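Local structure of YrdC-like domain-containing protein (Streptococcus mutans, 3L7V) at residues Ile52-Gly57 with Glu178-Met183; Glu79-Ala84 with Tyr185-Asn190; Trp121-Leu126 with Met277-Asp282. The protein is of unknown function but carries a YrdC-like domain, whose family probably binds double-stranded RNA, and may take part in tRNA modification. All coordinates share one frame; numbering follows the deposited sequence.

The three contacts are interleaved along the chain: residues 52-57, 79-84 and 121-126 come first, and their partners 178-183, 185-190 and 277-282 follow in the same order. Contacts 1 and 2 are neighbours, their centres about 17 Å apart; helix 167-180 is followed, after a short loop, by strand 185-188. Contact 3 lies on the opposite side of the chain's centre, about 30 Å from contact 1 and 28 Å from contact 2, centre to centre. Contact 2 packs a helix on an inner strand of the mixed sheet, contact 1 joins two helix ends, and contact 3 sets the end of helix 111-123 against the side of helix 273-283, so distant parts of the sequence are tied together around one YrdC-like fold.

Contact 1 of 3, residues Ile52-Gly57 with Glu178-Met183; sequences IVKGEG and EKEGRM
K54, in the last turn of helix 47-54, reaches over to E180, near the end of helix 167-180, and to R182 just beyond it. The three form a salt-bridge network at the surface, joining the ends of two helices. The lysine side chain is fully extended, with CG anti to the backbone N (chi1 -178°), and this carries the ammonium out to the carboxylate: K54 NZ gives a hydrogen-bonded salt bridge to E180 OE2 at 3.0 Å. It arrives from above the carboxylate plane, 55° out of it. E180 meets it with a chain bent at chi2.

The closer packing is at this tip, where K54 CE also comes within 3.5 Å of E180 OE2. Toward the root of the lysine the overlap is looser: K54 CG lies over one face of the R182 guanidinium, 4.1 Å above its plane and offset toward the rim, although R182 NH1 comes within 3.0 Å of K54 O. M176, one turn back in helix 167-180, touches both K54 and R182. None of the three network residues is buried, and its other arm, R182 NE to E180 OE1, is long at 4.0 Å. Between E180 and R182, G181 leaves helical geometry with positive phi.

One carboxylate thus sits near two cations, with K54 NZ and R182 NH2 5.9 Å apart; it probably screens their mutual repulsion, and they would probably favour its ionised form.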
loop_
_atom_site.group_PDB
_atom_site.type_symbol
_atom_site.label_atom_id
_atom_site.label_comp_id
_atom_site.label_asym_id
_atom_site.label_seq_id
_atom_site.Cartn_x
_atom_site.Cartn_y
_atom_site.Cartn_z
ATOM N N ILE A 52 -17.155 -3.904 -9.320
ATOM C CA ILE A 52 -16.213 -4.758 -10.046
ATOM C C ILE A 52 -15.240 -5.514 -9.132
ATOM O O ILE A 52 -15.021 -6.708 -9.309
ATOM C CB ILE A 52 -15.448 -3.979 -11.148
ATOM C CG1 ILE A 52 -16.413 -3.611 -12.277
ATOM C CG2 ILE A 52 -14.269 -4.818 -11.697
ATOM C CD1 ILE A 52 -15.814 -2.757 -13.343
ATOM N N VAL A 53 -14.683 -4.829 -8.136
ATOM C CA VAL A 53 -13.715 -5.459 -7.240
ATOM C C VAL A 53 -14.410 -6.397 -6.231
ATOM O O VAL A 53 -13.856 -7.422 -5.805
ATOM C CB VAL A 53 -12.790 -4.401 -6.559
ATOM C CG1 VAL A 53 -13.468 -3.750 -5.368
ATOM C CG2 VAL A 53 -11.483 -5.030 -6.149
ATOM N N LYS A 54 -15.635 -6.055 -5.874
ATOM C CA LYS A 54 -16.470 -6.936 -5.071
ATOM C C LYS A 54 -16.767 -8.282 -5.784
ATOM O O LYS A 54 -16.824 -9.328 -5.134
ATOM C CB LYS A 54 -17.760 -6.214 -4.702
ATOM C CG LYS A 54 -18.694 -7.008 -3.828
ATOM C CD LYS A 54 -19.945 -6.203 -3.526
ATOM C CE LYS A 54 -20.983 -7.064 -2.837
ATOM N NZ LYS A 54 -22.178 -6.249 -2.487
ATOM N N GLY A 55 -16.934 -8.259 -7.108
ATOM C CA GLY A 55 -17.158 -9.477 -7.879
ATOM C C GLY A 55 -15.950 -10.410 -8.000
ATOM O O GLY A 55 -14.801 -9.958 -8.062
ATOM N N GLU A 56 -16.207 -11.717 -8.044
ATOM C CA GLU A 56 -15.146 -12.733 -8.119
ATOM C C GLU A 56 -14.143 -12.467 -9.248
ATOM O O GLU A 56 -14.528 -12.377 -10.406
ATOM C CB GLU A 56 -15.763 -14.138 -8.283
ATOM C CG GLU A 56 -14.769 -15.318 -8.217
ATOM C CD GLU A 56 -15.441 -16.673 -8.462
ATOM O OE1 GLU A 56 -14.747 -17.710 -8.465
ATOM O OE2 GLU A 56 -16.676 -16.705 -8.648
ATOM N N GLY A 57 -12.862 -12.343 -8.900
ATOM C CA GLY A 57 -11.800 -12.127 -9.874
ATOM C C GLY A 57 -11.672 -10.718 -10.449
ATOM O O GLY A 57 -10.939 -10.496 -11.410
ATOM N N GLU A 178 -15.760 -1.805 5.741
ATOM C CA GLU A 178 -16.852 -1.527 6.668
ATOM C C GLU A 178 -18.169 -2.194 6.262
ATOM O O GLU A 178 -18.971 -2.551 7.110
ATOM C CB GLU A 178 -17.037 -0.014 6.850
ATOM C CG GLU A 178 -16.024 0.627 7.801
ATOM C CD GLU A 178 -16.124 2.157 7.874
ATOM O OE1 GLU A 178 -17.063 2.738 7.288
ATOM O OE2 GLU A 178 -15.256 2.785 8.523
ATOM N N LYS A 179 -18.392 -2.379 4.967
ATOM C CA LYS A 179 -19.678 -2.908 4.530
ATOM C C LYS A 179 -19.671 -4.352 4.046
ATOM O O LYS A 179 -20.728 -4.939 3.851
ATOM C CB LYS A 179 -20.343 -1.979 3.509
ATOM C CG LYS A 179 -20.696 -0.626 4.110
ATOM C CD LYS A 179 -21.658 0.163 3.242
ATOM C CE LYS A 179 -22.132 1.423 3.971
ATOM N NZ LYS A 179 -21.008 2.276 4.485
ATOM N N GLU A 180 -18.499 -4.947 3.881
ATOM C CA GLU A 180 -18.450 -6.331 3.421
ATOM C C GLU A 180 -17.435 -7.142 4.210
ATOM O O GLU A 180 -17.315 -8.353 4.025
ATOM C CB GLU A 180 -18.119 -6.393 1.923
ATOM C CG GLU A 180 -19.052 -5.581 1.052
ATOM C CD GLU A 180 -20.315 -6.347 0.689
ATOM O OE1 GLU A 180 -20.273 -7.596 0.723
ATOM O OE2 GLU A 180 -21.338 -5.705 0.355
ATOM N N GLY A 181 -16.692 -6.474 5.081
ATOM C CA GLY A 181 -15.628 -7.146 5.806
ATOM C C GLY A 181 -14.532 -7.693 4.900
ATOM O O GLY A 181 -13.870 -8.677 5.250
ATOM N N ARG A 182 -14.325 -7.057 3.746
ATOM C CA ARG A 182 -13.322 -7.529 2.786
ATOM C C ARG A 182 -12.080 -6.624 2.682
ATOM O O ARG A 182 -12.159 -5.421 2.930
ATOM C CB ARG A 182 -13.946 -7.682 1.397
ATOM C CG ARG A 182 -15.146 -8.609 1.347
ATOM C CD ARG A 182 -15.592 -8.791 -0.081
ATOM N NE ARG A 182 -16.888 -9.451 -0.193
ATOM C CZ ARG A 182 -17.282 -10.118 -1.272
ATOM N NH1 ARG A 182 -16.468 -10.215 -2.313
ATOM N NH2 ARG A 182 -18.469 -10.700 -1.309
HETATM N N MSE A 183 -10.948 -7.215 2.290
HETATM C CA MSE A 183 -9.682 -6.489 2.087
HETATM C C MSE A 183 -9.387 -6.163 0.600
HETATM O O MSE A 183 -9.948 -6.784 -0.298
HETATM C CB MSE A 183 -8.517 -7.308 2.664
HETATM C CG MSE A 183 -8.577 -7.568 4.176
HETATM SE SE MSE A 183 -7.298 -8.970 4.735
HETATM C CE MSE A 183 -5.655 -8.110 4.145
#

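Contact 2 of 3, residues Glu79-Ala84 with Tyr185-Asn190. With SO4 (sulfate ion), chain B.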
loop_
_atom_site.group_PDB
_atom_site.type_symbol
_atom_site.label_atom_id
_atom_site.label_comp_id
_atom_site.label_asym_id
_atom_site.label_seq_id
_atom_site.Cartn_x
_atom_site.Cartn_y
_atom_site.Cartn_z
ATOM N N GLU A 79 -3.631 -13.533 -9.450
ATOM C CA GLU A 79 -3.024 -14.236 -10.587
ATOM C C GLU A 79 -3.031 -13.390 -11.868
ATOM O O GLU A 79 -2.037 -13.318 -12.583
ATOM C CB GLU A 79 -3.743 -15.566 -10.855
ATOM C CG GLU A 79 -3.706 -16.553 -9.703
ATOM C CD GLU A 79 -2.382 -17.273 -9.578
ATOM O OE1 GLU A 79 -2.281 -18.179 -8.719
ATOM O OE2 GLU A 79 -1.445 -16.942 -10.337
ATOM N N ARG A 80 -4.163 -12.755 -12.152
ATOM C CA ARG A 80 -4.274 -11.890 -13.320
ATOM C C ARG A 80 -3.262 -10.732 -13.239
ATOM O O ARG A 80 -2.662 -10.358 -14.236
ATOM C CB ARG A 80 -5.727 -11.386 -13.503
ATOM C CG ARG A 80 -6.771 -12.506 -13.819
ATOM C CD ARG A 80 -8.241 -12.011 -13.764
ATOM N NE ARG A 80 -8.592 -11.123 -14.884
ATOM C CZ ARG A 80 -9.627 -10.280 -14.907
ATOM N NH1 ARG A 80 -10.436 -10.166 -13.863
ATOM N NH2 ARG A 80 -9.844 -9.523 -15.977
ATOM N N LYS A 81 -3.052 -10.188 -12.041
ATOM C CA LYS A 81 -2.156 -9.044 -11.869
ATOM C C LYS A 81 -0.705 -9.395 -12.154
ATOM O O LYS A 81 -0.036 -8.709 -12.920
ATOM C CB LYS A 81 -2.255 -8.448 -10.461
ATOM C CG LYS A 81 -1.886 -6.979 -10.435
ATOM C CD LYS A 81 -1.070 -6.616 -9.224
ATOM C CE LYS A 81 -1.829 -6.837 -7.949
ATOM N NZ LYS A 81 -0.868 -6.995 -6.846
ATOM N N PHE A 82 -0.223 -10.455 -11.514
ATOM C CA PHE A 82 1.146 -10.908 -11.698
ATOM C C PHE A 82 1.426 -11.252 -13.176
ATOM O O PHE A 82 2.456 -10.849 -13.724
ATOM C CB PHE A 82 1.456 -12.087 -10.754
ATOM C CG PHE A 82 1.805 -11.663 -9.333
ATOM C CD1 PHE A 82 0.831 -11.156 -8.476
ATOM C CD2 PHE A 82 3.108 -11.769 -8.860
ATOM C CE1 PHE A 82 1.148 -10.762 -7.177
ATOM C CE2 PHE A 82 3.436 -11.374 -7.557
ATOM C CZ PHE A 82 2.451 -10.869 -6.715
ATOM N N GLU A 83 0.497 -11.959 -13.823
ATOM C CA GLU A 83 0.629 -12.285 -15.248
ATOM C C GLU A 83 0.700 -11.040 -16.142
ATOM O O GLU A 83 1.539 -10.966 -17.043
ATOM C CB GLU A 83 -0.522 -13.190 -15.698
ATOM C CG GLU A 83 -0.555 -13.471 -17.197
ATOM N N ALA A 84 -0.179 -10.069 -15.889
ATOM C CA ALA A 84 -0.262 -8.858 -16.712
ATOM C C ALA A 84 1.000 -7.999 -16.643
ATOM O O ALA A 84 1.390 -7.397 -17.644
ATOM C CB ALA A 84 -1.496 -8.027 -16.339
ATOM N N TYR A 185 -6.014 -5.382 -2.254
ATOM C CA TYR A 185 -4.564 -5.537 -2.456
ATOM C C TYR A 185 -4.114 -4.838 -3.736
ATOM O O TYR A 185 -4.933 -4.580 -4.624
ATOM C CB TYR A 185 -4.166 -7.021 -2.520
ATOM C CG TYR A 185 -4.830 -7.885 -1.471
ATOM C CD1 TYR A 185 -5.829 -8.790 -1.819
ATOM C CD2 TYR A 185 -4.467 -7.788 -0.129
ATOM C CE1 TYR A 185 -6.449 -9.575 -0.861
ATOM C CE2 TYR A 185 -5.081 -8.566 0.827
ATOM C CZ TYR A 185 -6.072 -9.459 0.461
ATOM O OH TYR A 185 -6.685 -10.238 1.422
ATOM N N ALA A 186 -2.817 -4.545 -3.847
ATOM C CA ALA A 186 -2.337 -3.710 -4.947
ATOM C C ALA A 186 -0.867 -3.852 -5.310
ATOM O O ALA A 186 -0.056 -4.377 -4.545
ATOM C CB ALA A 186 -2.647 -2.246 -4.678
ATOM N N SER A 187 -0.560 -3.325 -6.492
ATOM C CA SER A 187 0.775 -3.261 -7.069
ATOM C C SER A 187 0.726 -2.090 -8.063
ATOM O O SER A 187 -0.357 -1.719 -8.533
ATOM C CB SER A 187 1.069 -4.568 -7.805
ATOM O OG SER A 187 2.455 -4.812 -7.906
ATOM N N SER A 188 1.868 -1.498 -8.392
ATOM C CA SER A 188 1.838 -0.323 -9.270
ATOM C C SER A 188 1.550 -0.696 -10.716
ATOM O O SER A 188 1.915 -1.777 -11.170
ATOM C CB SER A 188 3.122 0.512 -9.163
ATOM O OG SER A 188 4.234 -0.147 -9.742
ATOM N N ALA A 189 0.895 0.215 -11.430
ATOM C CA ALA A 189 0.485 0.003 -12.825
ATOM C C ALA A 189 1.596 0.383 -13.810
ATOM O O ALA A 189 1.542 1.438 -14.448
ATOM C CB ALA A 189 -0.802 0.797 -13.128
ATOM N N ASN A 190 2.573 -0.510 -13.941
ATOM C CA ASN A 190 3.869 -0.219 -14.557
ATOM C C ASN A 190 4.652 0.857 -13.826
ATOM O O ASN A 190 5.106 0.625 -12.708
ATOM C CB ASN A 190 3.759 0.084 -16.051
ATOM C CG ASN A 190 4.134 -1.111 -16.900
ATOM O OD1 ASN A 190 4.354 -2.204 -16.376
ATOM N ND2 ASN A 190 4.213 -0.915 -18.208
HETATM S S SO4 B . 5.006 -1.541 -5.639
HETATM O O1 SO4 B . 5.033 -2.645 -4.676
HETATM O O2 SO4 B . 6.327 -0.929 -5.733
HETATM O O3 SO4 B . 4.631 -2.055 -6.958
HETATM O O4 SO4 B . 4.068 -0.512 -5.186
#
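K81 lays the outer end of its side chain against S187, CD, CE and NZ all passing close to the serine CB. The chain bends at chi2 and chi3 to do so, and the packing is tight: K81 CD lies 3.3 Å from S187 CB, less than usual for two carbons. The approach of K81 NZ to S187 CB is closer still, 3.2 Å, and K81 NZ is 3.5 Å from A186 C. No hydrogen bond crosses between the two segments; the lysine is buried, its ammonium group packed over the strand, and its side chain also touches I70.

This is helix 75-85 resting on an inner strand of the mixed sheet of the YrdC-like fold. Strand 185-188 runs antiparallel to both its neighbours, bonded through its backbone to T72 and I70 on strand 67-72 and to V94 on strand 94-96.

Where the strand ends, an anion is bound. The backbone N of S188 donates a nearly straight bond (163°) to sulfate O3 at 3.2 Å, and R268 NH1 holds the same ion. S187 OG, anti to its own backbone N (chi1 -156°), stands 3.6 Å from that oxygen and takes a weak hydrogen bond from K85, which also donates to S188 O. The ion probably came from the crystallisation liquor, but with a second sulfate about 5 Å from the S187 side chain it may mark an anion-binding pocket. Past the strand, A189 centres an inverse gamma turn, and S188 OG donates to N190 O at 3.2 Å, with the donor tilted 32° from the carbonyl plane.

Contact 3 of 3, residues Trp121-Leu126 with Met277-Asp282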
loop_
_atom_site.group_PDB
_atom_site.type_symbol
_atom_site.label_atom_id
_atom_site.label_comp_id
_atom_site.label_asym_id
_atom_site.label_seq_id
_atom_site.Cartn_x
_atom_site.Cartn_y
_atom_site.Cartn_z
ATOM N N TRP A 121 -1.523 9.484 9.831
ATOM C CA TRP A 121 -2.979 9.572 9.612
ATOM C C TRP A 121 -3.548 10.995 9.809
ATOM O O TRP A 121 -4.249 11.523 8.933
ATOM C CB TRP A 121 -3.744 8.578 10.511
ATOM C CG TRP A 121 -5.235 8.475 10.163
ATOM C CD1 TRP A 121 -6.256 9.200 10.707
ATOM C CD2 TRP A 121 -5.841 7.604 9.185
ATOM N NE1 TRP A 121 -7.447 8.850 10.123
ATOM C CE2 TRP A 121 -7.222 7.867 9.195
ATOM C CE3 TRP A 121 -5.342 6.652 8.292
ATOM C CZ2 TRP A 121 -8.120 7.207 8.342
ATOM C CZ3 TRP A 121 -6.242 5.991 7.440
ATOM C CH2 TRP A 121 -7.613 6.278 7.479
ATOM N N ASP A 122 -3.248 11.597 10.964
ATOM C CA ASP A 122 -3.740 12.924 11.330
ATOM C C ASP A 122 -3.316 14.011 10.348
ATOM O O ASP A 122 -4.044 14.989 10.131
ATOM C CB ASP A 122 -3.253 13.309 12.745
ATOM C CG ASP A 122 -3.985 12.563 13.847
ATOM O OD1 ASP A 122 -5.029 11.926 13.574
ATOM O OD2 ASP A 122 -3.513 12.627 14.998
ATOM N N GLU A 123 -2.124 13.854 9.784
ATOM C CA GLU A 123 -1.551 14.856 8.894
ATOM C C GLU A 123 -1.662 14.492 7.414
ATOM O O GLU A 123 -1.212 15.237 6.545
ATOM C CB GLU A 123 -0.098 15.122 9.283
ATOM C CG GLU A 123 0.021 15.681 10.691
ATOM C CD GLU A 123 1.416 16.152 11.024
ATOM O OE1 GLU A 123 2.313 16.022 10.161
ATOM O OE2 GLU A 123 1.612 16.652 12.155
ATOM N N ASP A 124 -2.277 13.350 7.138
ATOM C CA ASP A 124 -2.511 12.903 5.764
ATOM C C ASP A 124 -1.227 12.707 4.941
ATOM O O ASP A 124 -1.096 13.255 3.850
ATOM C CB ASP A 124 -3.468 13.852 5.032
ATOM C CG ASP A 124 -3.762 13.394 3.602
ATOM O OD1 ASP A 124 -3.517 12.205 3.296
ATOM O OD2 ASP A 124 -4.229 14.216 2.781
ATOM N N ILE A 125 -0.291 11.918 5.459
ATOM C CA ILE A 125 0.927 11.610 4.717
ATOM C C ILE A 125 0.970 10.139 4.314
ATOM O O ILE A 125 0.766 9.257 5.150
ATOM C CB ILE A 125 2.195 11.907 5.505
ATOM C CG1 ILE A 125 2.223 13.353 6.015
ATOM C CG2 ILE A 125 3.399 11.657 4.620
ATOM C CD1 ILE A 125 3.251 13.577 7.116
ATOM N N LEU A 126 1.250 9.894 3.034
ATOM C CA LEU A 126 1.390 8.539 2.510
ATOM C C LEU A 126 2.542 7.769 3.188
ATOM O O LEU A 126 3.688 8.234 3.215
ATOM C CB LEU A 126 1.536 8.577 0.971
ATOM C CG LEU A 126 2.185 7.439 0.150
ATOM C CD1 LEU A 126 1.931 6.050 0.693
ATOM C CD2 LEU A 126 1.753 7.514 -1.304
HETATM N N MSE A 277 11.213 11.534 8.117
HETATM C CA MSE A 277 12.429 11.399 8.920
HETATM C C MSE A 277 12.360 12.293 10.182
HETATM O O MSE A 277 12.810 11.904 11.257
HETATM C CB MSE A 277 13.683 11.697 8.077
HETATM C CG MSE A 277 13.902 10.737 6.869
HETATM SE SE MSE A 277 15.633 10.989 5.922
HETATM C CE MSE A 277 15.364 12.801 5.258
HETATM N N MSE A 278 11.775 13.478 10.040
HETATM C CA MSE A 278 11.484 14.342 11.176
HETATM C C MSE A 278 10.580 13.638 12.201
HETATM O O MSE A 278 10.794 13.766 13.402
HETATM C CB MSE A 278 10.869 15.671 10.701
HETATM C CG MSE A 278 10.775 16.762 11.770
HETATM SE SE MSE A 278 12.524 17.465 12.397
HETATM C CE MSE A 278 12.709 16.527 14.095
ATOM N N HIS A 279 9.586 12.879 11.732
ATOM C CA HIS A 279 8.708 12.142 12.643
ATOM C C HIS A 279 9.419 10.933 13.239
ATOM O O HIS A 279 9.157 10.555 14.377
ATOM C CB HIS A 279 7.425 11.672 11.944
ATOM C CG HIS A 279 6.460 12.773 11.629
ATOM N ND1 HIS A 279 5.744 12.821 10.452
ATOM C CD2 HIS A 279 6.093 13.867 12.337
ATOM C CE1 HIS A 279 4.975 13.895 10.449
ATOM N NE2 HIS A 279 5.167 14.547 11.581
ATOM N N LEU A 280 10.309 10.308 12.473
ATOM C CA LEU A 280 11.065 9.197 13.034
ATOM C C LEU A 280 11.896 9.698 14.219
ATOM O O LEU A 280 11.936 9.057 15.252
ATOM C CB LEU A 280 11.967 8.520 12.002
ATOM C CG LEU A 280 11.260 7.539 11.055
ATOM C CD1 LEU A 280 12.028 7.380 9.732
ATOM C CD2 LEU A 280 11.030 6.175 11.729
ATOM N N SER A 281 12.544 10.849 14.066
ATOM C CA SER A 281 13.465 11.324 15.089
ATOM C C SER A 281 12.750 11.861 16.333
ATOM O O SER A 281 13.332 11.897 17.417
ATOM C CB SER A 281 14.476 12.331 14.509
ATOM O OG SER A 281 13.893 13.591 14.233
ATOM N N ASP A 282 11.480 12.246 16.180
ATOM C CA ASP A 282 10.647 12.614 17.330
ATOM C C ASP A 282 10.167 11.409 18.136
ATOM O O ASP A 282 9.914 11.530 19.325
ATOM C CB ASP A 282 9.440 13.454 16.899
ATOM C CG ASP A 282 9.825 14.880 16.517
ATOM O OD1 ASP A 282 10.854 15.390 17.014
ATOM O OD2 ASP A 282 9.091 15.498 15.715
#
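Both E123 and H279 turn CG anti to the carbonyl carbon (chi1 -62° and -72°), and the glutamate then runs on extended, so that its carboxylate arrives beside the imidazole. The I125 and H279 side chains approach each other from opposite directions. E123 and I125 sit either side of D124, the positive-phi residue of a Schellman motif at the end of helix 111-123, whose N bonds back to W121 O at 3.2 Å. The turn lets two residues just two apart in sequence converge on one histidine of helix 273-283.

The meeting point is the CE1 corner of the ring. I125 CD1 lies in the ring plane at its edge, 3.8 Å from H279 CE1, and makes a plain van der Waals contact. E123 OE1 is 3.4 Å from H279 CE1 and 3.5 Å from H279 NE2; it lies at the ring edge, near its plane, without a hydrogen bond between the two groups, and the carboxylate is turned 62° from the ring. A nearby carboxylate would probably stabilise a protonated imidazole.

The two sides differ in setting. I125 is buried, whereas E123 stands in solvent. H279 is further packed by helix 111-123, with H120 meeting its ring edge-to-face and F116 and K119 touching it, so the C-terminal helix is fitted against that helix along more than its last turn. Within helix 273-283, selenomethionine M278 O accepts two bonds from the same face of its carbonyl plane, one from S281 OG at 3.2 Å and the other from D282 N.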